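Guanylate kinase (Stenotrophomonas maltophilia, PDB 6WCT) catalyses the transfer of a phosphate group from ATP to GMP, giving GDP and ADP, and is probably essential for recycling GMP and, indirectly, cGMP. Local coordinates at residues Ser54-Ala59 against Gln68-Val73; Gly22-Val27 against Pro132-Val137; Ser36-Ala41 against Thr190-Leu195. All blocks are in the same frame, centred on the assembly; numbering follows the deposited sequence.

Contact 1 of 3, residues Ser54-Ala59 against Gln68-Val73. With 5GP (guanosine-5'-monophosphate), chain E.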
loop_
_atom_site.group_PDB
_atom_site.type_symbol
_atom_site.label_atom_id
_atom_site.label_comp_id
_atom_site.label_asym_id
_atom_site.label_seq_id
_atom_site.Cartn_x
_atom_site.Cartn_y
_atom_site.Cartn_z
ATOM N N SER A 54 -16.700 -3.724 18.822
ATOM C CA SER A 54 -16.565 -5.090 19.299
ATOM C C SER A 54 -17.406 -5.332 20.550
ATOM O O SER A 54 -17.803 -4.405 21.259
ATOM C CB SER A 54 -15.097 -5.401 19.619
ATOM O OG SER A 54 -14.297 -5.343 18.456
ATOM N N PHE A 55 -17.704 -6.606 20.786
ATOM C CA PHE A 55 -18.231 -7.114 22.045
ATOM C C PHE A 55 -17.067 -7.571 22.921
ATOM O O PHE A 55 -16.032 -8.004 22.418
ATOM C CB PHE A 55 -19.190 -8.289 21.797
ATOM C CG PHE A 55 -20.547 -7.867 21.315
ATOM C CD1 PHE A 55 -20.748 -7.506 19.991
ATOM C CD2 PHE A 55 -21.614 -7.809 22.187
ATOM C CE1 PHE A 55 -21.974 -7.089 19.554
ATOM C CE2 PHE A 55 -22.856 -7.400 21.756
ATOM C CZ PHE A 55 -23.029 -7.026 20.438
ATOM N N THR A 56 -17.226 -7.445 24.239
ATOM C CA THR A 56 -16.227 -7.970 25.158
ATOM C C THR A 56 -16.905 -8.295 26.470
ATOM O O THR A 56 -17.852 -7.615 26.875
ATOM C CB THR A 56 -15.082 -6.979 25.414
ATOM O OG1 THR A 56 -14.071 -7.607 26.198
ATOM C CG2 THR A 56 -15.587 -5.775 26.201
ATOM N N SER A 57 -16.422 -9.346 27.132
ATOM C CA SER A 57 -16.886 -9.660 28.472
ATOM C C SER A 57 -15.948 -9.132 29.544
ATOM O O SER A 57 -16.204 -9.353 30.729
ATOM C CB SER A 57 -17.086 -11.171 28.639
ATOM O OG SER A 57 -15.846 -11.867 28.555
ATOM N N ARG A 58 -14.860 -8.467 29.161
ATOM C CA ARG A 58 -13.986 -7.878 30.162
ATOM C C ARG A 58 -14.692 -6.715 30.856
ATOM O O ARG A 58 -15.639 -6.119 30.330
ATOM C CB ARG A 58 -12.659 -7.427 29.544
ATOM C CG ARG A 58 -12.663 -6.088 28.804
ATOM C CD ARG A 58 -11.299 -5.440 29.027
ATOM N NE ARG A 58 -10.916 -4.398 28.076
ATOM C CZ ARG A 58 -11.356 -3.148 28.134
ATOM N NH1 ARG A 58 -12.230 -2.794 29.070
ATOM N NH2 ARG A 58 -10.930 -2.251 27.256
ATOM N N ALA A 59 -14.254 -6.434 32.078
ATOM C CA ALA A 59 -14.835 -5.353 32.861
ATOM C C ALA A 59 -14.500 -3.997 32.247
ATOM O O ALA A 59 -13.434 -3.799 31.665
ATOM C CB ALA A 59 -14.345 -5.416 34.312
ATOM N N GLN A 68 -20.038 2.602 23.076
ATOM C CA GLN A 68 -19.119 3.465 22.339
ATOM C C GLN A 68 -17.783 2.776 22.090
ATOM O O GLN A 68 -17.413 2.538 20.942
ATOM C CB GLN A 68 -18.945 4.791 23.091
ATOM C CG GLN A 68 -17.943 5.730 22.462
ATOM C CD GLN A 68 -17.838 7.053 23.194
ATOM O OE1 GLN A 68 -18.741 7.446 23.942
ATOM N NE2 GLN A 68 -16.728 7.744 22.989
ATOM N N HIS A 69 -17.006 2.482 23.135
ATOM C CA HIS A 69 -15.726 1.805 22.925
ATOM C C HIS A 69 -15.896 0.312 22.707
ATOM O O HIS A 69 -15.126 -0.290 21.943
ATOM C CB HIS A 69 -14.795 2.066 24.111
ATOM C CG HIS A 69 -14.656 3.518 24.446
ATOM N ND1 HIS A 69 -15.536 4.179 25.277
ATOM C CD2 HIS A 69 -13.772 4.450 24.017
ATOM C CE1 HIS A 69 -15.181 5.448 25.369
ATOM N NE2 HIS A 69 -14.117 5.640 24.611
ATOM N N TYR A 70 -16.891 -0.285 23.360
ATOM C CA TYR A 70 -17.199 -1.703 23.240
ATOM C C TYR A 70 -18.676 -1.876 23.540
ATOM O O TYR A 70 -19.288 -1.048 24.215
ATOM C CB TYR A 70 -16.392 -2.573 24.234
ATOM C CG TYR A 70 -14.923 -2.807 23.933
ATOM C CD1 TYR A 70 -14.530 -3.841 23.112
ATOM C CD2 TYR A 70 -13.932 -1.982 24.463
ATOM C CE1 TYR A 70 -13.177 -4.081 22.835
ATOM C CE2 TYR A 70 -12.570 -2.201 24.185
ATOM C CZ TYR A 70 -12.215 -3.261 23.361
ATOM O OH TYR A 70 -10.903 -3.535 23.060
ATOM N N HIS A 71 -19.226 -2.997 23.110
ATOM C CA HIS A 71 -20.461 -3.485 23.707
ATOM C C HIS A 71 -20.034 -4.427 24.829
ATOM O O HIS A 71 -19.609 -5.558 24.580
ATOM C CB HIS A 71 -21.337 -4.177 22.670
ATOM C CG HIS A 71 -21.780 -3.276 21.561
ATOM N ND1 HIS A 71 -22.681 -2.251 21.749
ATOM C CD2 HIS A 71 -21.421 -3.225 20.255
ATOM C CE1 HIS A 71 -22.878 -1.622 20.603
ATOM N NE2 HIS A 71 -22.125 -2.194 19.680
ATOM N N PHE A 72 -20.109 -3.950 26.065
ATOM C CA PHE A 72 -19.717 -4.760 27.207
ATOM C C PHE A 72 -20.869 -5.659 27.607
ATOM O O PHE A 72 -21.974 -5.180 27.852
ATOM C CB PHE A 72 -19.319 -3.894 28.394
ATOM C CG PHE A 72 -18.105 -3.053 28.154
ATOM C CD1 PHE A 72 -18.234 -1.775 27.625
ATOM C CD2 PHE A 72 -16.841 -3.527 28.475
ATOM C CE1 PHE A 72 -17.112 -0.982 27.405
ATOM C CE2 PHE A 72 -15.705 -2.743 28.259
ATOM C CZ PHE A 72 -15.837 -1.474 27.726
ATOM N N VAL A 73 -20.621 -6.963 27.662
ATOM C CA VAL A 73 -21.632 -7.924 28.072
ATOM C C VAL A 73 -21.015 -8.855 29.109
ATOM O O VAL A 73 -19.822 -8.799 29.397
ATOM C CB VAL A 73 -22.195 -8.723 26.889
ATOM C CG1 VAL A 73 -22.903 -7.784 25.933
ATOM C CG2 VAL A 73 -21.091 -9.528 26.206
HETATM P P 5GP E . -8.303 -3.819 25.283
HETATM O O1P 5GP E . -9.370 -2.837 24.869
HETATM O O2P 5GP E . -7.106 -3.209 26.012
HETATM O O3P 5GP E . -8.809 -5.002 26.072
HETATM O "O5'" 5GP E . -7.751 -4.490 23.970
HETATM C "C5'" 5GP E . -7.040 -5.710 24.030
HETATM C "C4'" 5GP E . -6.835 -6.254 22.649
HETATM O "O4'" 5GP E . -8.077 -6.846 22.186
HETATM C "C3'" 5GP E . -6.455 -5.192 21.600
HETATM O "O3'" 5GP E . -5.430 -5.689 20.750
HETATM C "C2'" 5GP E . -7.724 -5.057 20.771
HETATM O "O2'" 5GP E . -7.519 -4.651 19.436
HETATM C "C1'" 5GP E . -8.271 -6.469 20.852
HETATM N N9 5GP E . -9.681 -6.571 20.514
HETATM C C8 5GP E . -10.608 -5.565 20.581
HETATM N N7 5GP E . -11.749 -5.878 20.025
HETATM C C5 5GP E . -11.565 -7.177 19.579
HETATM C C6 5GP E . -12.421 -8.027 18.856
HETATM O O6 5GP E . -13.557 -7.763 18.469
HETATM N N1 5GP E . -11.827 -9.242 18.560
HETATM C C2 5GP E . -10.550 -9.600 18.913
HETATM N N2 5GP E . -10.120 -10.806 18.521
HETATM N N3 5GP E . -9.734 -8.803 19.597
HETATM C C4 5GP E . -10.297 -7.618 19.888
HETATM O O HOH W 1 -14.661 -1.738 19.679
HETATM O O HOH W 2 -18.383 -6.559 30.324
#
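Tyr70 lies against Thr56 at its root and reaches GMP at its tip. Tyr70 CG, anti to the carbonyl carbon (chi1 -75°), sits 3.8 Å from Thr56 CG2, a methyl small enough to fit beside the phenol, and CB touches the same methyl. CD1 passes Ser54 O, Tyr70 CE1 comes 3.6 Å from N7 of the guanine, and on the other side Tyr70 CE2 lies 3.5 Å from Arg58 NH2. Tyr70 OH donates to O1P of GMP in a very short bond of 2.5 Å. Arg58 crosses the phenol at about a right angle; Arg58 NH2 donates to O1P of GMP at 2.9 Å and NE to O3P, while Glu64 forms a salt bridge with NH2. Ser54 OG donates to O6 of the base, so base and phosphate are both held by residues of these two segments. The backbones pair in parallel, with His71 N bonded to Ser54 O, Thr56 N to His71 O and Val73 N to Thr56 O. His71 CB rests over one face of the Phe55 ring, 3.8 Å from its centroid, while Val73 CG1 meets that ring's edge. Strand 71-72 borders its mixed sheet, strand 96-101 flanks strand 55-56 on the other side, and helix 75-83 packs on Phe55 and Val73.

Contact 2 of 3, residues Gly22-Val27 against Pro132-Val137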
loop_
_atom_site.group_PDB
_atom_site.type_symbol
_atom_site.label_atom_id
_atom_site.label_comp_id
_atom_site.label_asym_id
_atom_site.label_seq_id
_atom_site.Cartn_x
_atom_site.Cartn_y
_atom_site.Cartn_z
ATOM N N GLY A 22 -17.377 -4.828 -0.452
ATOM C CA GLY A 22 -16.498 -3.941 0.281
ATOM C C GLY A 22 -15.193 -4.598 0.676
ATOM O O GLY A 22 -15.078 -5.821 0.752
ATOM N N THR A 23 -14.179 -3.762 0.907
ATOM C CA THR A 23 -12.892 -4.242 1.388
ATOM C C THR A 23 -12.844 -4.251 2.913
ATOM O O THR A 23 -13.343 -3.338 3.581
ATOM C CB THR A 23 -11.749 -3.391 0.833
ATOM O OG1 THR A 23 -11.870 -3.318 -0.587
ATOM C CG2 THR A 23 -10.394 -3.986 1.201
ATOM N N LEU A 24 -12.229 -5.295 3.453
ATOM C CA LEU A 24 -12.082 -5.492 4.884
ATOM C C LEU A 24 -10.677 -5.093 5.306
ATOM O O LEU A 24 -9.692 -5.544 4.711
ATOM C CB LEU A 24 -12.368 -6.946 5.255
ATOM C CG LEU A 24 -12.514 -7.290 6.734
ATOM C CD1 LEU A 24 -13.554 -6.366 7.405
ATOM C CD2 LEU A 24 -12.938 -8.749 6.872
ATOM N N TYR A 25 -10.596 -4.214 6.288
ATOM C CA TYR A 25 -9.346 -3.690 6.825
ATOM C C TYR A 25 -9.191 -4.138 8.265
ATOM O O TYR A 25 -10.176 -4.187 9.009
ATOM C CB TYR A 25 -9.323 -2.159 6.765
ATOM C CG TYR A 25 -9.402 -1.621 5.362
ATOM C CD1 TYR A 25 -8.257 -1.471 4.591
ATOM C CD2 TYR A 25 -10.626 -1.325 4.780
ATOM C CE1 TYR A 25 -8.321 -0.982 3.304
ATOM C CE2 TYR A 25 -10.700 -0.847 3.483
ATOM C CZ TYR A 25 -9.542 -0.676 2.753
ATOM O OH TYR A 25 -9.597 -0.214 1.456
ATOM N N ILE A 26 -7.966 -4.503 8.650
ATOM C CA ILE A 26 -7.648 -4.785 10.044
ATOM C C ILE A 26 -6.512 -3.870 10.463
ATOM O O ILE A 26 -5.486 -3.806 9.779
ATOM C CB ILE A 26 -7.250 -6.255 10.280
ATOM C CG1 ILE A 26 -8.371 -7.196 9.865
ATOM C CG2 ILE A 26 -6.923 -6.480 11.758
ATOM C CD1 ILE A 26 -8.051 -8.655 10.143
ATOM N N VAL A 27 -6.695 -3.170 11.578
ATOM C CA VAL A 27 -5.626 -2.387 12.195
ATOM C C VAL A 27 -5.443 -2.939 13.606
ATOM O O VAL A 27 -6.361 -2.866 14.434
ATOM C CB VAL A 27 -5.929 -0.879 12.240
ATOM C CG1 VAL A 27 -4.773 -0.154 12.910
ATOM C CG2 VAL A 27 -6.204 -0.327 10.863
ATOM N N PRO A 132 -10.044 -13.605 2.151
ATOM C CA PRO A 132 -8.638 -13.654 1.704
ATOM C C PRO A 132 -7.978 -12.291 1.589
ATOM O O PRO A 132 -6.873 -12.089 2.117
ATOM C CB PRO A 132 -8.728 -14.370 0.346
ATOM C CG PRO A 132 -9.997 -15.143 0.386
ATOM C CD PRO A 132 -10.947 -14.345 1.255
ATOM N N GLY A 133 -8.609 -11.355 0.882
ATOM C CA GLY A 133 -7.928 -10.130 0.515
ATOM C C GLY A 133 -7.956 -9.034 1.561
ATOM O O GLY A 133 -7.848 -7.854 1.219
ATOM N N THR A 134 -8.113 -9.409 2.829
ATOM C CA THR A 134 -8.131 -8.426 3.905
ATOM C C THR A 134 -6.814 -7.660 3.936
ATOM O O THR A 134 -5.742 -8.234 3.778
ATOM C CB THR A 134 -8.376 -9.117 5.250
ATOM O OG1 THR A 134 -9.648 -9.782 5.231
ATOM C CG2 THR A 134 -8.388 -8.132 6.360
ATOM N N VAL A 135 -6.894 -6.350 4.131
ATOM C CA VAL A 135 -5.712 -5.502 4.238
ATOM C C VAL A 135 -5.425 -5.324 5.725
ATOM O O VAL A 135 -6.246 -4.759 6.450
ATOM C CB VAL A 135 -5.935 -4.145 3.549
ATOM C CG1 VAL A 135 -4.737 -3.191 3.803
ATOM C CG2 VAL A 135 -6.142 -4.341 2.069
ATOM N N THR A 136 -4.254 -5.776 6.186
ATOM C CA THR A 136 -3.962 -5.807 7.622
ATOM C C THR A 136 -2.755 -4.928 7.947
ATOM O O THR A 136 -1.743 -4.978 7.247
ATOM C CB THR A 136 -3.738 -7.244 8.108
ATOM O OG1 THR A 136 -2.557 -7.761 7.507
ATOM C CG2 THR A 136 -4.936 -8.175 7.709
ATOM N N VAL A 137 -2.881 -4.119 9.002
ATOM C CA VAL A 137 -1.879 -3.135 9.405
ATOM C C VAL A 137 -1.570 -3.306 10.888
ATOM O O VAL A 137 -2.486 -3.421 11.705
ATOM C CB VAL A 137 -2.366 -1.692 9.153
ATOM C CG1 VAL A 137 -1.256 -0.675 9.521
ATOM C CG2 VAL A 137 -2.893 -1.514 7.709
HETATM O O HOH W 3 -11.064 -7.326 1.928
#
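Ile26 O accepts from Val137 N at 2.7 Å, the shortest of three backbone hydrogen bonds that join these parallel strands. The same carbonyl also receives a CA-H contact from Thr136. One step back Ile26 N donates to Val135 O at 2.8 Å, and then Leu24 O accepts from Val135 N at 3.0 Å, the alternation of a regular parallel ladder. Side chains follow it. On one face Tyr25 and Val135 lie side by side and point the same way, with Tyr25 CD1 3.7 Å from Val135 CB; the branched valine gives the phenol a broad aliphatic flank, while Tyr25 OH is hydrogen-bonded to Ser202. On the other face Ile26 and Thr136 lie side by side, and Thr134, just before the strand, brings its CG2 to 3.6 Å from Ile26 CG1. The Thr134 hydroxyl bonds instead to Val131 O, and Thr136 OG1 accepts from Asp180 N, so threonine gives this buried side both a methyl for packing and a satisfied polar end. Val127 of helix 121-130 covers Leu24, Ile26 and Thr134. Strand 24-28 is the middle strand of a five-stranded parallel sheet in the order 2-3-1-4-5, and it runs into the phosphate-binding loop, the arrangement typical of P-loop kinases.

Contact 3 of 3, residues Ser36-Ala41 against Thr190-Leu195. With PO4 (phosphate ion), chain F.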
loop_
_atom_site.group_PDB
_atom_site.type_symbol
_atom_site.label_atom_id
_atom_site.label_comp_id
_atom_site.label_asym_id
_atom_site.label_seq_id
_atom_site.Cartn_x
_atom_site.Cartn_y
_atom_site.Cartn_z
ATOM N N SER A 36 -6.459 3.684 18.268
ATOM C CA SER A 36 -7.835 4.151 18.126
ATOM C C SER A 36 -7.852 5.617 17.703
ATOM O O SER A 36 -8.669 6.021 16.865
ATOM C CB SER A 36 -8.636 3.938 19.415
ATOM O OG SER A 36 -8.151 4.758 20.460
ATOM N N SER A 37 -6.933 6.422 18.240
ATOM C CA SER A 37 -6.871 7.824 17.833
ATOM C C SER A 37 -6.436 7.941 16.377
ATOM O O SER A 37 -6.941 8.794 15.633
ATOM C CB SER A 37 -5.913 8.597 18.735
ATOM O OG SER A 37 -6.537 8.921 19.959
ATOM N N ILE A 38 -5.519 7.074 15.941
ATOM C CA ILE A 38 -5.096 7.108 14.550
ATOM C C ILE A 38 -6.244 6.686 13.632
ATOM O O ILE A 38 -6.487 7.315 12.594
ATOM C CB ILE A 38 -3.844 6.236 14.365
ATOM C CG1 ILE A 38 -2.690 6.808 15.179
ATOM C CG2 ILE A 38 -3.440 6.186 12.912
ATOM C CD1 ILE A 38 -1.505 5.863 15.253
ATOM N N VAL A 39 -6.961 5.617 13.995
ATOM C CA VAL A 39 -8.070 5.123 13.169
ATOM C C VAL A 39 -9.200 6.151 13.089
ATOM O O VAL A 39 -9.733 6.436 12.006
ATOM C CB VAL A 39 -8.578 3.777 13.721
ATOM C CG1 VAL A 39 -9.996 3.481 13.238
ATOM C CG2 VAL A 39 -7.645 2.657 13.330
ATOM N N ASN A 40 -9.587 6.722 14.234
ATOM C CA ASN A 40 -10.666 7.708 14.229
ATOM C C ASN A 40 -10.313 8.915 13.371
ATOM O O ASN A 40 -11.164 9.433 12.634
ATOM C CB ASN A 40 -10.982 8.165 15.655
ATOM C CG ASN A 40 -11.553 7.053 16.514
ATOM O OD1 ASN A 40 -12.052 6.046 16.003
ATOM N ND2 ASN A 40 -11.510 7.243 17.827
ATOM N N ALA A 41 -9.067 9.395 13.457
ATOM C CA ALA A 41 -8.678 10.518 12.602
ATOM C C ALA A 41 -8.616 10.105 11.142
ATOM O O ALA A 41 -8.920 10.905 10.252
ATOM C CB ALA A 41 -7.333 11.099 13.039
ATOM N N THR A 190 1.723 12.182 11.200
ATOM C CA THR A 190 2.375 11.350 10.195
ATOM C C THR A 190 1.754 9.956 10.151
ATOM O O THR A 190 1.457 9.442 9.070
ATOM C CB THR A 190 3.886 11.302 10.462
ATOM O OG1 THR A 190 4.418 12.636 10.361
ATOM C CG2 THR A 190 4.580 10.446 9.451
ATOM N N ALA A 191 1.507 9.346 11.316
ATOM C CA ALA A 191 0.878 8.021 11.333
ATOM C C ALA A 191 -0.495 8.046 10.658
ATOM O O ALA A 191 -0.865 7.100 9.950
ATOM C CB ALA A 191 0.753 7.511 12.774
ATOM N N VAL A 192 -1.263 9.122 10.872
ATOM C CA VAL A 192 -2.557 9.268 10.211
ATOM C C VAL A 192 -2.370 9.346 8.700
ATOM O O VAL A 192 -3.035 8.633 7.938
ATOM C CB VAL A 192 -3.300 10.503 10.766
ATOM C CG1 VAL A 192 -4.608 10.754 10.031
ATOM C CG2 VAL A 192 -3.586 10.311 12.256
ATOM N N ASP A 193 -1.432 10.184 8.247
ATOM C CA ASP A 193 -1.127 10.244 6.818
ATOM C C ASP A 193 -0.774 8.868 6.270
ATOM O O ASP A 193 -1.171 8.514 5.153
ATOM C CB ASP A 193 0.043 11.186 6.555
ATOM C CG ASP A 193 -0.293 12.626 6.812
ATOM O OD1 ASP A 193 -1.493 12.969 6.891
ATOM O OD2 ASP A 193 0.665 13.413 6.917
ATOM N N GLU A 194 0.011 8.101 7.030
ATOM C CA GLU A 194 0.483 6.804 6.553
ATOM C C GLU A 194 -0.653 5.791 6.486
ATOM O O GLU A 194 -0.744 5.013 5.534
ATOM C CB GLU A 194 1.625 6.318 7.455
ATOM C CG GLU A 194 2.872 7.241 7.369
ATOM C CD GLU A 194 4.091 6.731 8.140
ATOM O OE1 GLU A 194 3.929 5.933 9.087
ATOM O OE2 GLU A 194 5.223 7.135 7.785
ATOM N N LEU A 195 -1.524 5.772 7.488
ATOM C CA LEU A 195 -2.663 4.869 7.406
ATOM C C LEU A 195 -3.585 5.290 6.262
ATOM O O LEU A 195 -4.160 4.438 5.576
ATOM C CB LEU A 195 -3.400 4.817 8.745
ATOM C CG LEU A 195 -4.487 3.746 8.875
ATOM C CD1 LEU A 195 -3.915 2.369 8.675
ATOM C CD2 LEU A 195 -5.278 3.848 10.168
HETATM P P PO4 F . -5.608 2.960 22.084
HETATM O O1 PO4 F . -5.798 2.321 20.727
HETATM O O2 PO4 F . -6.325 4.282 22.072
HETATM O O3 PO4 F . -4.148 3.236 22.381
HETATM O O4 PO4 F . -6.187 2.033 23.130
#
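Ile38 and Ala191 meet through methyls, and no ring or guanidinium of the two segments takes part; the flat group met here is the peptide carbonyl of Ala191, whose O lies 4.0 Å from Ile38 CG2. The ring nearby belongs to Phe188, just before Thr190-Leu195 in the same helix, and it touches Ile38 and Ala41. Extension at chi2 (169°) carries Ile38 CD1 to 3.7 Å from Ala191 CB, while its other branch, Ile38 CG2, comes 4.0 Å from Leu195 CD2. A beta-branched residue suits this place because its two arms reach different partners. Val39 CG2 touches the same Leu195 CD2 at 4.1 Å, so that one leucine methyl meets both neighbours. Ala41 CB, a short side chain, sits 3.9 Å from Val192 CG2; the helix axes are 9.1 Å apart at closest approach and cross at -57°. No hydrogen bond joins the segments.

Helix 35-45 is the one that follows the P-loop, or Walker A motif, and Ser36 in its first turn holds a phosphate ion, probably from the crystallisation liquor. Ser36 N donates to O1 of the ion at 2.9 Å, and Ser36 OG makes a very short bond to O2. Gly32 N, Gly34 N, Arg150 and Arg154 also bind the ion. Gly32, Gly34, Ser36, Arg150 and Arg154 are all seen to bind ADP in this protein, so the ion lies where a nucleotide phosphate would be expected. The helix dipole, with its amino end at the ion, would be expected to favour the negative charge.

Around the packing, Asn185 touches Ile38 and Ala191, and Ile183 of strand 181-184 touches Ala191 and Leu195. At the outer side Asp193, a carboxylate at the surface, forms a salt bridge with Arg45 farther along helix 35-45. Glu194 packs on Leu204 of the second subunit.

How the contacts relate
Along the chain the segments run 22-27, 36-41, 54-59, 68-73, 132-137 and 190-195, so contacts 2 and 3 interlock and contact 1 is nested inside both. Contacts 2 and 3, with centres 16 Å apart, form one core: strand 24-28 leads through the P-loop into helix 35-45, and Val27 and Val137 of the parallel sheet pack against Val39 and Leu195 of the two helices. Contact 1 stands apart in the mixed sheet, its centre 22 Å from that of contact 2 and 23 Å from that of contact 3. The fold thus pairs a nucleotide-binding core with a GMP-binding sheet, and Lys35 of the P-loop also bonds the GMP held by contact 1.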